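Local coordinates for cytosol aminopeptidase (Coxiella burnetii, PDB 3IJ3), which probably removes amino-terminal residues from peptides as a manganese-dependent metalloaminopeptidase of the M17 family, at residues N36-Q41 with G111-N116; R297-A302 with A344-E349. All coordinates share one frame; numbering follows the deposited sequence. Where two conformers were deposited one is given.

Interaction 1: N36-Q41 with G111-N116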
ATOM      1  N   ASN A  36     -57.829  23.899 -12.314  1.00 21.36           N
ATOM      2  CA  ASN A  36     -56.864  24.981 -12.097  1.00 18.91           C
ATOM      3  C   ASN A  36     -55.411  24.566 -11.773  1.00 18.07           C
ATOM      4  O   ASN A  36     -54.662  25.344 -11.164  1.00 18.12           O
ATOM      5  CB  ASN A  36     -57.382  25.941 -11.022  1.00 19.79           C
ATOM      6  CG  ASN A  36     -57.722  25.245  -9.721  1.00 19.20           C
ATOM      7  OD1 ASN A  36     -57.444  24.049  -9.550  1.00 17.48           O
ATOM      8  ND2 ASN A  36     -58.341  25.991  -8.788  1.00 13.61           N
ATOM      9  N   PHE A  37     -55.009  23.357 -12.159  1.00 15.92           N
ATOM     10  CA  PHE A  37     -53.618  22.962 -11.926  1.00 14.41           C
ATOM     11  C   PHE A  37     -52.707  23.680 -12.927  1.00 13.53           C
ATOM     12  O   PHE A  37     -53.149  24.024 -14.011  1.00 14.49           O
ATOM     13  CB  PHE A  37     -53.417  21.465 -12.111  1.00 13.28           C
ATOM     14  CG  PHE A  37     -54.154  20.601 -11.135  1.00 15.52           C
ATOM     15  CD1 PHE A  37     -54.138  20.876  -9.785  1.00 20.02           C
ATOM     16  CD2 PHE A  37     -54.758  19.422 -11.568  1.00 19.00           C
ATOM     17  CE1 PHE A  37     -54.795  20.030  -8.875  1.00 22.32           C
ATOM     18  CE2 PHE A  37     -55.405  18.578 -10.666  1.00 21.24           C
ATOM     19  CZ  PHE A  37     -55.416  18.884  -9.325  1.00 19.49           C
ATOM     20  N   ILE A  38     -51.424  23.861 -12.572  1.00 12.42           N
ATOM     21  CA  ILE A  38     -50.424  24.495 -13.452  1.00 11.83           C
ATOM     22  C   ILE A  38     -49.814  23.438 -14.385  1.00 11.95           C
ATOM     23  O   ILE A  38     -49.234  22.441 -13.912  1.00 10.96           O
ATOM     24  CB  ILE A  38     -49.290  25.129 -12.626  1.00 11.57           C
ATOM     25  CG1 ILE A  38     -49.854  26.134 -11.624  1.00 14.18           C
ATOM     26  CG2 ILE A  38     -48.229  25.791 -13.549  1.00 12.97           C
ATOM     27  CD1 ILE A  38     -48.871  26.539 -10.527  1.00 15.27           C
ATOM     28  N   PRO A  39     -49.970  23.606 -15.708  1.00 12.97           N
ATOM     29  CA  PRO A  39     -49.394  22.605 -16.598  1.00 13.28           C
ATOM     30  C   PRO A  39     -47.867  22.630 -16.680  1.00 14.16           C
ATOM     31  O   PRO A  39     -47.255  23.701 -16.646  1.00 13.16           O
ATOM     32  CB  PRO A  39     -49.993  22.955 -17.963  1.00 14.66           C
ATOM     33  CG  PRO A  39     -50.273  24.444 -17.884  1.00 16.77           C
ATOM     34  CD  PRO A  39     -50.708  24.656 -16.444  1.00 14.54           C
ATOM     35  N   ILE A  40     -47.281  21.431 -16.747  1.00 13.53           N
ATOM     36  CA  ILE A  40     -45.852  21.225 -16.978  1.00 13.23           C
ATOM     37  C   ILE A  40     -45.811  20.576 -18.356  1.00 14.60           C
ATOM     38  O   ILE A  40     -46.441  19.535 -18.582  1.00 15.17           O
ATOM     39  CB  ILE A  40     -45.215  20.308 -15.950  1.00 12.75           C
ATOM     40  CG1 ILE A  40     -45.291  20.945 -14.554  1.00 13.16           C
ATOM     41  CG2 ILE A  40     -43.784  20.041 -16.325  1.00 14.14           C
ATOM     42  CD1 ILE A  40     -44.784  20.006 -13.426  1.00 14.07           C
ATOM     43  N   GLN A  41     -45.064  21.172 -19.271  1.00 13.82           N
ATOM     44  CA  GLN A  41     -45.003  20.685 -20.646  1.00 14.96           C
ATOM     45  C   GLN A  41     -43.574  20.401 -21.098  1.00 15.09           C
ATOM     46  O   GLN A  41     -42.729  21.285 -21.028  1.00 15.31           O
ATOM     47  CB  GLN A  41     -45.617  21.746 -21.563  1.00 15.28           C
ATOM     48  CG  GLN A  41     -45.580  21.424 -23.072  1.00 16.24           C
ATOM     49  CD  GLN A  41     -46.236  22.489 -23.902  1.00 21.81           C
ATOM     50  OE1 GLN A  41     -46.813  23.449 -23.365  1.00 24.78           O
ATOM     51  NE2 GLN A  41     -46.145  22.349 -25.230  1.00 24.19           N
ATOM     52  N   GLY A 111     -46.628  24.759  -5.732  1.00 17.90           N
ATOM     53  CA  GLY A 111     -47.909  24.632  -6.436  1.00 17.87           C
ATOM     54  C   GLY A 111     -48.415  23.249  -6.721  1.00 16.33           C
ATOM     55  O   GLY A 111     -47.780  22.252  -6.368  1.00 16.58           O
ATOM     56  N   ALA A 112     -49.593  23.219  -7.352  1.00 15.19           N
ATOM     57  CA  ALA A 112     -50.282  22.010  -7.775  1.00 13.76           C
ATOM     58  C   ALA A 112     -50.140  21.959  -9.278  1.00 13.35           C
ATOM     59  O   ALA A 112     -50.660  22.829  -9.984  1.00 13.42           O
ATOM     60  CB  ALA A 112     -51.788  22.061  -7.373  1.00 13.43           C
ATOM     61  N   PHE A 113     -49.443  20.942  -9.779  1.00 12.10           N
ATOM     62  CA  PHE A 113     -49.136  20.843 -11.211  1.00 11.22           C
ATOM     63  C   PHE A 113     -49.800  19.655 -11.870  1.00 11.73           C
ATOM     64  O   PHE A 113     -50.312  18.760 -11.202  1.00 11.20           O
ATOM     65  CB  PHE A 113     -47.606  20.762 -11.409  1.00 12.14           C
ATOM     66  CG  PHE A 113     -46.842  21.962 -10.870  1.00 10.52           C
ATOM     67  CD1 PHE A 113     -46.500  23.019 -11.715  1.00 12.13           C
ATOM     68  CD2 PHE A 113     -46.476  22.044  -9.530  1.00 12.59           C
ATOM     69  CE1 PHE A 113     -45.804  24.137 -11.233  1.00 12.37           C
ATOM     70  CE2 PHE A 113     -45.786  23.154  -9.032  1.00 15.07           C
ATOM     71  CZ  PHE A 113     -45.449  24.215  -9.892  1.00 13.49           C
ATOM     72  N   GLN A 114     -49.779  19.628 -13.193  0.50 11.84           N
ATOM     73  CA  GLN A 114     -50.334  18.506 -13.916  0.50 12.09           C
ATOM     74  C   GLN A 114     -49.565  18.330 -15.198  0.50 13.02           C
ATOM     75  O   GLN A 114     -49.014  19.293 -15.740  0.50 13.35           O
ATOM     76  CB  GLN A 114     -51.808  18.756 -14.270  0.50 12.79           C
ATOM     77  CG  GLN A 114     -51.963  19.844 -15.316  0.50 11.30           C
ATOM     78  CD  GLN A 114     -53.397  20.176 -15.655  0.50 15.54           C
ATOM     79  OE1 GLN A 114     -54.335  19.726 -14.994  0.50 16.37           O
ATOM     80  NE2 GLN A 114     -53.573  20.999 -16.680  0.50 19.58           N
ATOM     81  N   LEU A 115     -49.517  17.090 -15.670  1.00 13.38           N
ATOM     82  CA  LEU A 115     -48.912  16.749 -16.956  1.00 14.00           C
ATOM     83  C   LEU A 115     -50.079  16.620 -17.922  1.00 15.86           C
ATOM     84  O   LEU A 115     -51.233  16.497 -17.483  1.00 17.01           O
ATOM     85  CB  LEU A 115     -48.187  15.408 -16.899  1.00 14.99           C
ATOM     86  CG  LEU A 115     -47.042  15.321 -15.892  1.00 14.34           C
ATOM     87  CD1 LEU A 115     -46.265  14.008 -16.160  1.00 12.11           C
ATOM     88  CD2 LEU A 115     -46.139  16.527 -16.007  1.00 15.09           C
ATOM     89  N   ASN A 116     -49.795  16.643 -19.223  1.00 16.03           N
ATOM     90  CA  ASN A 116     -50.824  16.464 -20.265  1.00 17.49           C
ATOM     91  C   ASN A 116     -50.510  15.198 -21.057  1.00 17.31           C
ATOM     92  O   ASN A 116     -49.442  15.070 -21.642  1.00 16.29           O
ATOM     93  CB  ASN A 116     -50.876  17.686 -21.196  1.00 17.57           C
ATOM     94  CG  ASN A 116     -51.914  17.555 -22.315  1.00 23.30           C
ATOM     95  OD1 ASN A 116     -52.534  16.505 -22.502  1.00 26.40           O
ATOM     96  ND2 ASN A 116     -52.107  18.642 -23.062  1.00 28.38           N
TER
HETATM   97  O   HOH W   1     -56.292  21.584 -14.208  1.00 17.92           O
HETATM   98  O   HOH W   2     -47.254  17.335 -20.040  1.00 15.11           O
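I38 takes both backbone bonds of its pairing from the 111-114 strand. Its N donates to A112 O at 2.9 Å, while its O accepts Q114 N at 3.0 Å. The ladder ends with I40 N donating to Q114 O at 2.9 Å. I38 thus bonds to the two residues flanking F113, and I40 N returns to Q114, the pattern of a parallel pair with bridges I38-F113 and P39-Q114. It lies in the inner part of the mixed sheet of the N-terminal domain, where strand 38-43 runs between strands 111-114 and 85-91. P39 has no N-H to offer, but its CA supplies a CH contact to Q114 O. Where direct pairing stops, water takes over: one molecule accepts from N116 N and donates to I40 O, both at 2.8 Å. Another, at the opposite end, accepts from F37 N and lies 2.8 Å from Q114 OE1, to which it may donate in competition with other acceptors. In the Q114 conformer described, one of two, OE1 lies in the plane of the F37 ring, 3.5 Å from CD2, with amide and ring planes 73° apart. Its CG there lies between N and the carbonyl carbon (chi1 69°), which stands the extended amide chain across F37. On the other sheet face, F113 runs alongside I38, CD1 being 3.6 Å from I38 CB, and I40 CD1 meets F113 CB.

Interaction 2: R297-A302 with A344-E349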
ATOM      1  N   ARG A 297     -42.503 -17.398  -3.189  1.00 14.83           N
ATOM      2  CA  ARG A 297     -41.719 -17.674  -2.005  1.00 15.75           C
ATOM      3  C   ARG A 297     -40.565 -16.682  -2.042  1.00 14.53           C
ATOM      4  O   ARG A 297     -40.015 -16.398  -3.113  1.00 15.29           O
ATOM      5  CB  ARG A 297     -41.199 -19.110  -1.998  1.00 14.84           C
ATOM      6  CG  ARG A 297     -40.382 -19.436  -0.789  1.00 17.46           C
ATOM      7  CD  ARG A 297     -39.860 -20.857  -0.838  1.00 18.99           C
ATOM      8  NE  ARG A 297     -39.429 -21.331   0.476  1.00 19.45           N
ATOM      9  CZ  ARG A 297     -38.876 -22.527   0.690  1.00 21.96           C
ATOM     10  NH1 ARG A 297     -38.619 -23.350  -0.329  1.00 21.92           N
ATOM     11  NH2 ARG A 297     -38.560 -22.897   1.925  1.00 18.21           N
ATOM     12  N   LEU A 298     -40.245 -16.112  -0.885  1.00 15.50           N
ATOM     13  CA  LEU A 298     -39.136 -15.175  -0.719  1.00 15.57           C
ATOM     14  C   LEU A 298     -38.230 -15.683   0.390  1.00 15.40           C
ATOM     15  O   LEU A 298     -38.684 -15.909   1.522  1.00 14.44           O
ATOM     16  CB  LEU A 298     -39.666 -13.781  -0.371  1.00 14.82           C
ATOM     17  CG  LEU A 298     -38.658 -12.741   0.144  1.00 15.12           C
ATOM     18  CD1 LEU A 298     -37.705 -12.280  -0.991  1.00 14.42           C
ATOM     19  CD2 LEU A 298     -39.395 -11.539   0.704  1.00 15.50           C
ATOM     20  N   LEU A 299     -36.949 -15.892   0.060  1.00 15.60           N
ATOM     21  CA  LEU A 299     -35.945 -16.372   0.985  1.00 15.02           C
ATOM     22  C   LEU A 299     -34.851 -15.342   1.128  1.00 14.95           C
ATOM     23  O   LEU A 299     -34.222 -14.943   0.134  1.00 15.51           O
ATOM     24  CB  LEU A 299     -35.351 -17.702   0.471  1.00 15.31           C
ATOM     25  CG  LEU A 299     -36.266 -18.911   0.569  1.00 17.86           C
ATOM     26  CD1 LEU A 299     -35.800 -20.030  -0.384  1.00 15.14           C
ATOM     27  CD2 LEU A 299     -36.291 -19.405   2.035  1.00 15.50           C
ATOM     28  N   ILE A 300     -34.635 -14.884   2.367  1.00 14.94           N
ATOM     29  CA  ILE A 300     -33.589 -13.907   2.667  1.00 14.99           C
ATOM     30  C   ILE A 300     -32.701 -14.354   3.843  1.00 14.91           C
ATOM     31  O   ILE A 300     -33.168 -14.415   4.996  1.00 15.41           O
ATOM     32  CB  ILE A 300     -34.186 -12.518   3.026  1.00 14.87           C
ATOM     33  CG1 ILE A 300     -34.907 -11.909   1.828  1.00 16.83           C
ATOM     34  CG2 ILE A 300     -33.105 -11.575   3.569  1.00 17.09           C
ATOM     35  CD1 ILE A 300     -35.791 -10.668   2.194  1.00 15.58           C
ATOM     36  N   PRO A 301     -31.442 -14.730   3.541  1.00 15.75           N
ATOM     37  CA  PRO A 301     -30.482 -14.971   4.609  1.00 15.33           C
ATOM     38  C   PRO A 301     -30.118 -13.587   5.160  1.00 14.99           C
ATOM     39  O   PRO A 301     -29.690 -12.697   4.389  1.00 15.94           O
ATOM     40  CB  PRO A 301     -29.302 -15.641   3.920  1.00 16.40           C
ATOM     41  CG  PRO A 301     -29.571 -15.616   2.477  1.00 21.51           C
ATOM     42  CD  PRO A 301     -30.920 -15.116   2.210  1.00 16.36           C
ATOM     43  N   ALA A 302     -30.280 -13.398   6.461  1.00 13.95           N
ATOM     44  CA  ALA A 302     -30.042 -12.090   7.096  1.00 14.86           C
ATOM     45  C   ALA A 302     -28.959 -12.246   8.161  1.00 16.69           C
ATOM     46  O   ALA A 302     -29.143 -12.958   9.162  1.00 16.41           O
ATOM     47  CB  ALA A 302     -31.350 -11.531   7.663  1.00 15.89           C
ATOM     48  N   ALA A 344     -30.124 -23.770  -2.087  1.00 17.14           N
ATOM     49  CA  ALA A 344     -30.277 -25.202  -1.848  1.00 18.37           C
ATOM     50  C   ALA A 344     -31.693 -25.478  -1.341  1.00 19.53           C
ATOM     51  O   ALA A 344     -32.315 -26.493  -1.697  1.00 19.54           O
ATOM     52  CB  ALA A 344     -29.217 -25.708  -0.832  1.00 19.34           C
ATOM     53  N   GLU A 345     -32.205 -24.580  -0.513  1.00 19.38           N
ATOM     54  CA  GLU A 345     -33.581 -24.707  -0.018  1.00 18.39           C
ATOM     55  C   GLU A 345     -34.603 -24.464  -1.134  1.00 17.69           C
ATOM     56  O   GLU A 345     -35.570 -25.225  -1.283  1.00 18.48           O
ATOM     57  CB  GLU A 345     -33.815 -23.731   1.128  1.00 18.81           C
ATOM     58  CG  GLU A 345     -35.247 -23.718   1.671  1.00 20.83           C
ATOM     59  CD  GLU A 345     -35.683 -25.003   2.358  1.00 25.05           C
ATOM     60  OE1 GLU A 345     -34.904 -25.977   2.466  1.00 24.03           O
ATOM     61  OE2 GLU A 345     -36.853 -25.041   2.805  1.00 28.05           O
ATOM     62  N   ALA A 346     -34.395 -23.412  -1.923  1.00 16.94           N
ATOM     63  CA  ALA A 346     -35.298 -23.071  -3.014  1.00 16.90           C
ATOM     64  C   ALA A 346     -35.450 -24.217  -4.024  1.00 16.60           C
ATOM     65  O   ALA A 346     -36.553 -24.501  -4.492  1.00 17.05           O
ATOM     66  CB  ALA A 346     -34.793 -21.803  -3.747  1.00 15.80           C
ATOM     67  N   VAL A 347     -34.344 -24.860  -4.367  1.00 16.56           N
ATOM     68  CA  VAL A 347     -34.363 -25.909  -5.397  1.00 17.70           C
ATOM     69  C   VAL A 347     -35.135 -27.177  -4.999  1.00 18.11           C
ATOM     70  O   VAL A 347     -35.623 -27.891  -5.867  1.00 18.52           O
ATOM     71  CB  VAL A 347     -32.933 -26.307  -5.891  1.00 19.07           C
ATOM     72  CG1 VAL A 347     -32.253 -25.137  -6.601  1.00 17.68           C
ATOM     73  CG2 VAL A 347     -32.115 -26.860  -4.777  1.00 22.18           C
ATOM     74  N   LYS A 348     -35.241 -27.453  -3.701  1.00 19.67           N
ATOM     75  CA  LYS A 348     -35.947 -28.642  -3.216  1.00 20.64           C
ATOM     76  C   LYS A 348     -37.386 -28.746  -3.709  1.00 20.87           C
ATOM     77  O   LYS A 348     -37.906 -29.844  -3.862  1.00 21.94           O
ATOM     78  CB  LYS A 348     -35.939 -28.698  -1.687  1.00 22.72           C
ATOM     79  CG  LYS A 348     -34.579 -28.971  -1.064  1.00 25.05           C
ATOM     80  CD  LYS A 348     -34.692 -29.034   0.459  1.00 32.11           C
ATOM     81  CE  LYS A 348     -33.338 -29.256   1.128  1.00 36.03           C
ATOM     82  NZ  LYS A 348     -32.745 -30.613   0.872  1.00 38.99           N
ATOM     83  N   GLU A 349     -38.026 -27.612  -3.960  1.00 20.53           N
ATOM     84  CA  GLU A 349     -39.414 -27.585  -4.440  1.00 20.46           C
ATOM     85  C   GLU A 349     -39.555 -27.682  -5.963  1.00 19.42           C
ATOM     86  O   GLU A 349     -40.682 -27.655  -6.476  1.00 20.50           O
ATOM     87  CB  GLU A 349     -40.089 -26.278  -3.986  1.00 20.87           C
ATOM     88  CG  GLU A 349     -40.241 -26.144  -2.495  1.00 23.09           C
ATOM     89  CD  GLU A 349     -41.009 -24.904  -2.086  1.00 27.62           C
ATOM     90  OE1 GLU A 349     -40.704 -23.805  -2.611  1.00 23.45           O
ATOM     91  OE2 GLU A 349     -41.888 -25.025  -1.191  1.00 29.30           O
TER
HETATM   92  O   HOH W   3     -37.827 -26.037   0.038  1.00 29.64           O
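This is a salt-bridge network with a small apolar patch beside it, joining strand 295-305 of the large mixed sheet in the catalytic domain to the C-terminal end of helix 335-347. The two backbones stay well apart, the nearest CA pair being L299 and A346 at 7.8 Å, so side chains make the connection. R297 does most of it. With CG anti to the backbone N and the chain extended as far as NE, its guanidinium is carried out to the helix. NH2 donates to E345 OE2 at 2.9 Å with 156° at the hydrogen, and the acceptor uses its anti lone pair, the one turned from OE1. OE2 lies close to the guanidinium plane, at its edge, although the carboxylate itself is turned 70° against that plane, so this is a single-oxygen contact rather than a paired, coplanar one. The first torsion of E345 sets its CG 3.4 Å from R297 NH2, and the bend at chi2 (66°) turns the carboxylate so that OE2 meets NH2. NH1 forms a salt bridge with E349 OE1 at 3.1 Å, the carboxylate approaching obliquely, and a water in the guanidinium plane accepts from NH1 and donates to E345 O, tying the arginine to the helix backbone as well. L299 CD1 sits over one guanidinium face, 3.9 Å above it and toward the rim, and touches A346 CB. Each charged group has a further partner: D234 for R297, R321 for E345 and K236 for E349. The buried arginine thus meets three carboxylates, two of which are shared with other basic side chains; such alternating charges would be expected to keep R297 protonated and the glutamates ionised.

Interaction 1 belongs to the N-terminal domain and interaction 2 to the catalytic domain, and the middle of the chain lies between them. Their own centres are 46 Å apart and their nearest atoms about 31 Å, so neither touches the other. The chain completes 36-41 with 111-116 before it reaches 297-302, the first segment of interaction 2. Interaction 2 is connected to the metal site, where a lithium ion is bound by K250, D255, D273 and E334, through its strand and helix. Strand 244-252, which includes K250, pairs in parallel with strand 295-305, and helix 335-347 begins directly after E334. Interaction 1 contributes no residue to that site.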